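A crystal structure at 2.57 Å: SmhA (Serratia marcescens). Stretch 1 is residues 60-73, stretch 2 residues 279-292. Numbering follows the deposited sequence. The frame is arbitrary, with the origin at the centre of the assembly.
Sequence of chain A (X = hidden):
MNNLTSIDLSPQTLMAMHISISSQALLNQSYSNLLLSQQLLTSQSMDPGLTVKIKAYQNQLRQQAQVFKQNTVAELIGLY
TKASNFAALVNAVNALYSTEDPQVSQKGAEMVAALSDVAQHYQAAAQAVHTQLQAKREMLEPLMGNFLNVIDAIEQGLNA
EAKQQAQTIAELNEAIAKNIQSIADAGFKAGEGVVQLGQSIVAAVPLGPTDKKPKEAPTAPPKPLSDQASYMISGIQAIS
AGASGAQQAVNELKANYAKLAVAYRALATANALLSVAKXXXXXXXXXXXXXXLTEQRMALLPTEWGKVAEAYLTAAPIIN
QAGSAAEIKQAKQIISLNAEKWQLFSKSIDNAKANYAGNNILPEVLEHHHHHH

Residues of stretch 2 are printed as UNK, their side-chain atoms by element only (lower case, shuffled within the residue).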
# COMPACT_ATOMS: atom_id res chain seq x y z
N GLN A 60 -14.11 -10.23 -11.41
CA GLN A 60 -13.21 -9.21 -12.00
C GLN A 60 -12.34 -8.60 -10.89
O GLN A 60 -11.18 -8.27 -11.18
CB GLN A 60 -14.05 -8.26 -12.86
CG GLN A 60 -13.23 -7.25 -13.65
CD GLN A 60 -12.20 -7.83 -14.61
OE1 GLN A 60 -10.99 -7.53 -14.51
NE2 GLN A 60 -12.67 -8.64 -15.55
N LEU A 61 -12.83 -8.51 -9.65
CA LEU A 61 -12.08 -7.96 -8.48
C LEU A 61 -11.01 -8.95 -8.02
O LEU A 61 -9.88 -8.51 -7.74
CB LEU A 61 -13.03 -7.63 -7.32
CG LEU A 61 -13.85 -6.36 -7.47
CD1 LEU A 61 -14.90 -6.30 -6.37
CD2 LEU A 61 -12.97 -5.11 -7.44
N ARG A 62 -11.34 -10.24 -7.92
CA ARG A 62 -10.37 -11.28 -7.50
C ARG A 62 -9.21 -11.32 -8.50
O ARG A 62 -8.06 -11.47 -8.05
CB ARG A 62 -11.07 -12.63 -7.33
CG ARG A 62 -12.06 -12.63 -6.18
CD ARG A 62 -13.05 -13.76 -6.27
NE ARG A 62 -12.46 -15.05 -5.96
CZ ARG A 62 -12.39 -15.57 -4.75
NH1 ARG A 62 -12.85 -14.91 -3.70
NH2 ARG A 62 -11.83 -16.76 -4.60
N GLN A 63 -9.48 -11.15 -9.81
CA GLN A 63 -8.43 -11.10 -10.86
C GLN A 63 -7.48 -9.94 -10.53
O GLN A 63 -6.27 -10.17 -10.51
CB GLN A 63 -8.99 -10.95 -12.28
CG GLN A 63 -9.90 -12.10 -12.71
CD GLN A 63 -10.32 -12.04 -14.16
OE1 GLN A 63 -9.58 -11.60 -15.02
NE2 GLN A 63 -11.51 -12.51 -14.45
N GLN A 64 -8.00 -8.76 -10.21
CA GLN A 64 -7.16 -7.56 -9.95
C GLN A 64 -6.43 -7.67 -8.61
O GLN A 64 -5.32 -7.11 -8.52
CB GLN A 64 -8.00 -6.29 -10.05
CG GLN A 64 -8.56 -6.10 -11.45
CD GLN A 64 -7.45 -6.23 -12.47
OE1 GLN A 64 -6.34 -5.74 -12.29
NE2 GLN A 64 -7.75 -6.94 -13.55
N ALA A 65 -7.04 -8.36 -7.64
CA ALA A 65 -6.46 -8.61 -6.31
C ALA A 65 -5.27 -9.55 -6.48
O ALA A 65 -4.21 -9.25 -5.91
CB ALA A 65 -7.49 -9.19 -5.37
N GLN A 66 -5.44 -10.65 -7.22
CA GLN A 66 -4.35 -11.61 -7.54
C GLN A 66 -3.22 -10.86 -8.25
O GLN A 66 -2.06 -11.04 -7.85
CB GLN A 66 -4.88 -12.77 -8.37
CG GLN A 66 -3.81 -13.70 -8.95
CD GLN A 66 -4.43 -14.78 -9.81
OE1 GLN A 66 -5.45 -15.37 -9.47
NE2 GLN A 66 -3.80 -15.06 -10.94
N VAL A 67 -3.52 -10.04 -9.26
CA VAL A 67 -2.48 -9.29 -10.02
C VAL A 67 -1.68 -8.41 -9.05
O VAL A 67 -0.43 -8.48 -9.07
CB VAL A 67 -3.07 -8.49 -11.19
CG1 VAL A 67 -2.03 -7.55 -11.78
CG2 VAL A 67 -3.59 -9.40 -12.29
N PHE A 68 -2.35 -7.60 -8.25
CA PHE A 68 -1.67 -6.75 -7.25
C PHE A 68 -0.78 -7.61 -6.34
O PHE A 68 0.42 -7.31 -6.21
CB PHE A 68 -2.65 -5.97 -6.37
CG PHE A 68 -1.95 -5.03 -5.42
CD1 PHE A 68 -1.51 -3.80 -5.86
CD2 PHE A 68 -1.69 -5.39 -4.12
CE1 PHE A 68 -0.83 -2.95 -5.00
CE2 PHE A 68 -1.05 -4.52 -3.25
CZ PHE A 68 -0.60 -3.31 -3.69
N LYS A 69 -1.34 -8.67 -5.77
CA LYS A 69 -0.69 -9.53 -4.75
C LYS A 69 0.58 -10.19 -5.32
O LYS A 69 1.61 -10.13 -4.63
CB LYS A 69 -1.68 -10.59 -4.26
CG LYS A 69 -1.31 -11.27 -2.95
CD LYS A 69 -2.07 -12.55 -2.69
CE LYS A 69 -1.42 -13.34 -1.58
NZ LYS A 69 -1.72 -14.78 -1.67
N GLN A 70 0.51 -10.79 -6.52
CA GLN A 70 1.59 -11.62 -7.13
C GLN A 70 2.54 -10.81 -8.02
O GLN A 70 3.75 -11.10 -7.94
CB GLN A 70 0.99 -12.80 -7.91
CG GLN A 70 0.30 -13.80 -6.97
CD GLN A 70 -0.36 -14.97 -7.65
OE1 GLN A 70 -0.11 -15.27 -8.81
NE2 GLN A 70 -1.21 -15.67 -6.91
N ASN A 71 2.04 -9.85 -8.81
CA ASN A 71 2.88 -9.06 -9.77
C ASN A 71 3.30 -7.70 -9.21
O ASN A 71 4.52 -7.45 -9.10
CB ASN A 71 2.18 -8.90 -11.12
CG ASN A 71 1.92 -10.23 -11.79
OD1 ASN A 71 2.00 -11.28 -11.15
ND2 ASN A 71 1.62 -10.22 -13.09
N THR A 72 2.35 -6.82 -8.89
CA THR A 72 2.61 -5.42 -8.46
C THR A 72 3.46 -5.37 -7.18
O THR A 72 4.32 -4.49 -7.07
CB THR A 72 1.31 -4.64 -8.27
OG1 THR A 72 0.36 -5.02 -9.27
CG2 THR A 72 1.54 -3.15 -8.33
N VAL A 73 3.22 -6.25 -6.21
CA VAL A 73 4.04 -6.25 -4.96
C VAL A 73 5.50 -6.53 -5.33
O VAL A 73 6.38 -5.86 -4.78
CB VAL A 73 3.51 -7.25 -3.91
CG1 VAL A 73 4.51 -7.45 -2.77
CG2 VAL A 73 2.16 -6.82 -3.35
N UNK A 279 -22.21 -5.68 0.39
CA UNK A 279 -21.09 -6.35 1.11
C UNK A 279 -19.84 -6.43 0.23
O UNK A 279 -18.71 -6.22 0.77
o UNK A 279 -20.32 -8.40 1.99
c UNK A 279 -21.48 -7.72 1.57
N UNK A 280 -20.03 -6.75 -1.06
CA UNK A 280 -18.93 -6.89 -2.07
C UNK A 280 -18.35 -5.51 -2.35
O UNK A 280 -17.11 -5.38 -2.33
c UNK A 280 -18.37 -7.45 -4.48
c UNK A 280 -19.79 -8.99 -3.15
c UNK A 280 -19.41 -7.54 -3.38
N UNK A 281 -19.23 -4.53 -2.63
CA UNK A 281 -18.85 -3.14 -2.99
C UNK A 281 -18.04 -2.51 -1.85
O UNK A 281 -17.12 -1.72 -2.16
c UNK A 281 -19.84 -0.85 -3.49
c UNK A 281 -20.10 -2.34 -3.34
c UNK A 281 -18.73 -0.54 -4.45
o UNK A 281 -18.40 -1.33 -5.34
n UNK A 281 -18.13 0.64 -4.25
N UNK A 282 -18.36 -2.82 -0.59
CA UNK A 282 -17.65 -2.28 0.59
C UNK A 282 -16.18 -2.74 0.54
O UNK A 282 -15.29 -1.93 0.84
c UNK A 282 -18.34 -2.73 1.85
N UNK A 283 -15.95 -4.00 0.18
CA UNK A 283 -14.61 -4.63 0.06
C UNK A 283 -13.87 -4.04 -1.15
O UNK A 283 -12.67 -3.74 -1.02
c UNK A 283 -14.74 -6.15 -0.03
o UNK A 283 -15.99 -8.69 -0.11
n UNK A 283 -15.57 -9.04 2.08
c UNK A 283 -15.65 -8.27 1.01
c UNK A 283 -15.29 -6.82 1.23
N UNK A 284 -14.57 -3.84 -2.27
CA UNK A 284 -14.01 -3.24 -3.50
C UNK A 284 -13.51 -1.84 -3.19
O UNK A 284 -12.37 -1.52 -3.56
c UNK A 284 -15.05 -3.21 -4.59
N UNK A 285 -14.36 -1.03 -2.53
CA UNK A 285 -14.09 0.37 -2.12
C UNK A 285 -12.73 0.40 -1.41
O UNK A 285 -11.90 1.20 -1.83
c UNK A 285 -15.71 3.22 -2.01
c UNK A 285 -15.14 2.39 -0.88
c UNK A 285 -15.19 0.90 -1.20
n UNK A 285 -14.87 4.06 -2.58
o UNK A 285 -16.89 3.10 -2.36
N UNK A 286 -12.50 -0.44 -0.40
CA UNK A 286 -11.24 -0.41 0.38
C UNK A 286 -10.06 -0.63 -0.57
O UNK A 286 -9.09 0.14 -0.48
c UNK A 286 -12.25 -1.26 2.60
c UNK A 286 -12.23 -2.44 3.57
c UNK A 286 -11.97 0.05 3.32
c UNK A 286 -11.24 -1.48 1.48
N UNK A 287 -10.17 -1.64 -1.44
CA UNK A 287 -9.12 -2.03 -2.41
C UNK A 287 -8.86 -0.88 -3.39
O UNK A 287 -7.70 -0.45 -3.49
c UNK A 287 -8.93 -3.63 -5.56
c UNK A 287 -6.40 -4.56 -4.96
c UNK A 287 -8.07 -4.05 -6.57
c UNK A 287 -9.49 -3.31 -3.14
c UNK A 287 -7.28 -4.21 -3.95
c UNK A 287 -6.80 -4.49 -6.27
c UNK A 287 -8.54 -3.71 -4.24
N UNK A 288 -9.89 -0.37 -4.06
CA UNK A 288 -9.75 0.67 -5.11
C UNK A 288 -9.29 1.99 -4.49
O UNK A 288 -8.47 2.66 -5.12
c UNK A 288 -11.04 0.85 -5.91
c UNK A 288 -10.96 2.02 -6.86
c UNK A 288 -11.38 -0.43 -6.67
N UNK A 289 -9.82 2.39 -3.34
CA UNK A 289 -9.43 3.66 -2.69
C UNK A 289 -7.93 3.60 -2.36
O UNK A 289 -7.21 4.57 -2.72
o UNK A 289 -11.99 4.88 -2.75
c UNK A 289 -11.65 4.47 -1.61
c UNK A 289 -10.23 3.97 -1.41
o UNK A 289 -12.40 4.46 -0.61
N UNK A 290 -7.44 2.53 -1.73
CA UNK A 290 -6.02 2.48 -1.31
C UNK A 290 -5.15 2.19 -2.53
O UNK A 290 -3.96 2.56 -2.49
o UNK A 290 -5.73 0.24 -0.49
c UNK A 290 -6.83 1.81 0.99
c UNK A 290 -5.78 1.59 -0.07
N UNK A 291 -5.70 1.62 -3.61
CA UNK A 291 -4.92 1.45 -4.86
C UNK A 291 -4.60 2.84 -5.39
O UNK A 291 -3.46 3.11 -5.76
c UNK A 291 -5.67 0.65 -5.92
c UNK A 291 -3.63 -1.85 -7.92
c UNK A 291 -4.45 -1.28 -6.96
c UNK A 291 -4.80 0.06 -6.99
c UNK A 291 -4.30 0.82 -8.03
c UNK A 291 -3.50 0.27 -9.02
o UNK A 291 -2.37 -1.67 -9.90
c UNK A 291 -3.16 -1.07 -8.96
N UNK A 292 -5.60 3.72 -5.38
CA UNK A 292 -5.48 5.12 -5.86
C UNK A 292 -4.41 5.84 -5.01
O UNK A 292 -3.58 6.57 -5.59
c UNK A 292 -6.68 7.33 -6.06
c UNK A 292 -6.84 5.85 -5.83
c UNK A 292 -7.80 5.29 -6.85

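Position 279 carries one carbon followed by one oxygen, a hydroxymethyl group that is out of reach of stretch 1; it is Ser279. At 280 a carbon bears two further carbons, and one of this pair lies 4.1 Å from Leu61 CD1. The short fork without a polar atom identifies Val280, and the approaching atom is CG1.

Position 281 has three carbons in line, the third carrying an oxygen and a nitrogen. Its CA-to-CB bond points away from stretch 1, and the amide makes no contact there; this is Gln281. A single carbon at 282, out of reach of the other helix, gives Ala282. The side chain at 283 repeats the three-carbon amide, as Gln283. Although its CA-to-CB bond is directed toward stretch 1, it does not come into contact with stretch 1, and its nitrogen is hydrogen-bonded elsewhere in the structure.

At 284 there is again one carbon, but here it matters: Leu61 CD1 sits 3.6 Å from this CB. The residue is Ala284, and its CA is only 7.1 Å from the CA of Leu61, so the small side chain coincides with a close approach of the two backbones.

Position 285 has three carbons ending in one oxygen and one nitrogen, and is Gln285. It stands clear of stretch 1 and accepts a weak hydrogen bond from Gln281 NE2 to its OE1 (3.3 Å). Four carbons forked at the second, also out of reach, make 286 Leu286.

A carbon followed by a six-carbon ring without a substituent marks 287 as Phe287. Its CZ lies 3.8 Å from Gln64 O and 4.1 Å from Ala65 N, while Phe68 CB meets the edge of the ring at 4.2 Å from CE1. The ring thus packs against backbone as well as side chain.

Position 288 is a carbon carrying two carbons, Val288, whose side chain stops just short of contact with stretch 1. At 289 two carbons end in two oxygens: this is Asp289, whose OD1 accepts a hydrogen bond from Gln285 NE2 at 3.0 Å, on the helix surface far from the contact. One carbon bearing an oxygen and a carbon defines 290 as Thr290, likewise remote from stretch 1.

The side chain at 291 is a carbon and a six-carbon ring bearing an oxygen, hence Tyr291. Its CE2 reaches within 3.5 Å of Phe68 CD1, the two rings meeting obliquely with planes at 62°. Finally, 292 shows a carbon with two carbons, Val292, too distant to take part.

The contact joins two helices running in roughly the same direction, at 32°, and buries 343 Å² in total. No hydrogen bond crosses it. Leu61 fits beside Val280 and Ala284 where the backbones are close; farther along, the CA-CA separation widens to 9.1 Å between Phe68 and Tyr291, and aromatic rings span the gap. Gln285 NE2 bonds to Asp289 within its own helix, away from the contact; the contact itself is mainly apolar packing, with Phe287 also touching the backbone of Gln64 and Ala65.

Stretch 2 (279-292) SVQAQAQLFVDTYV
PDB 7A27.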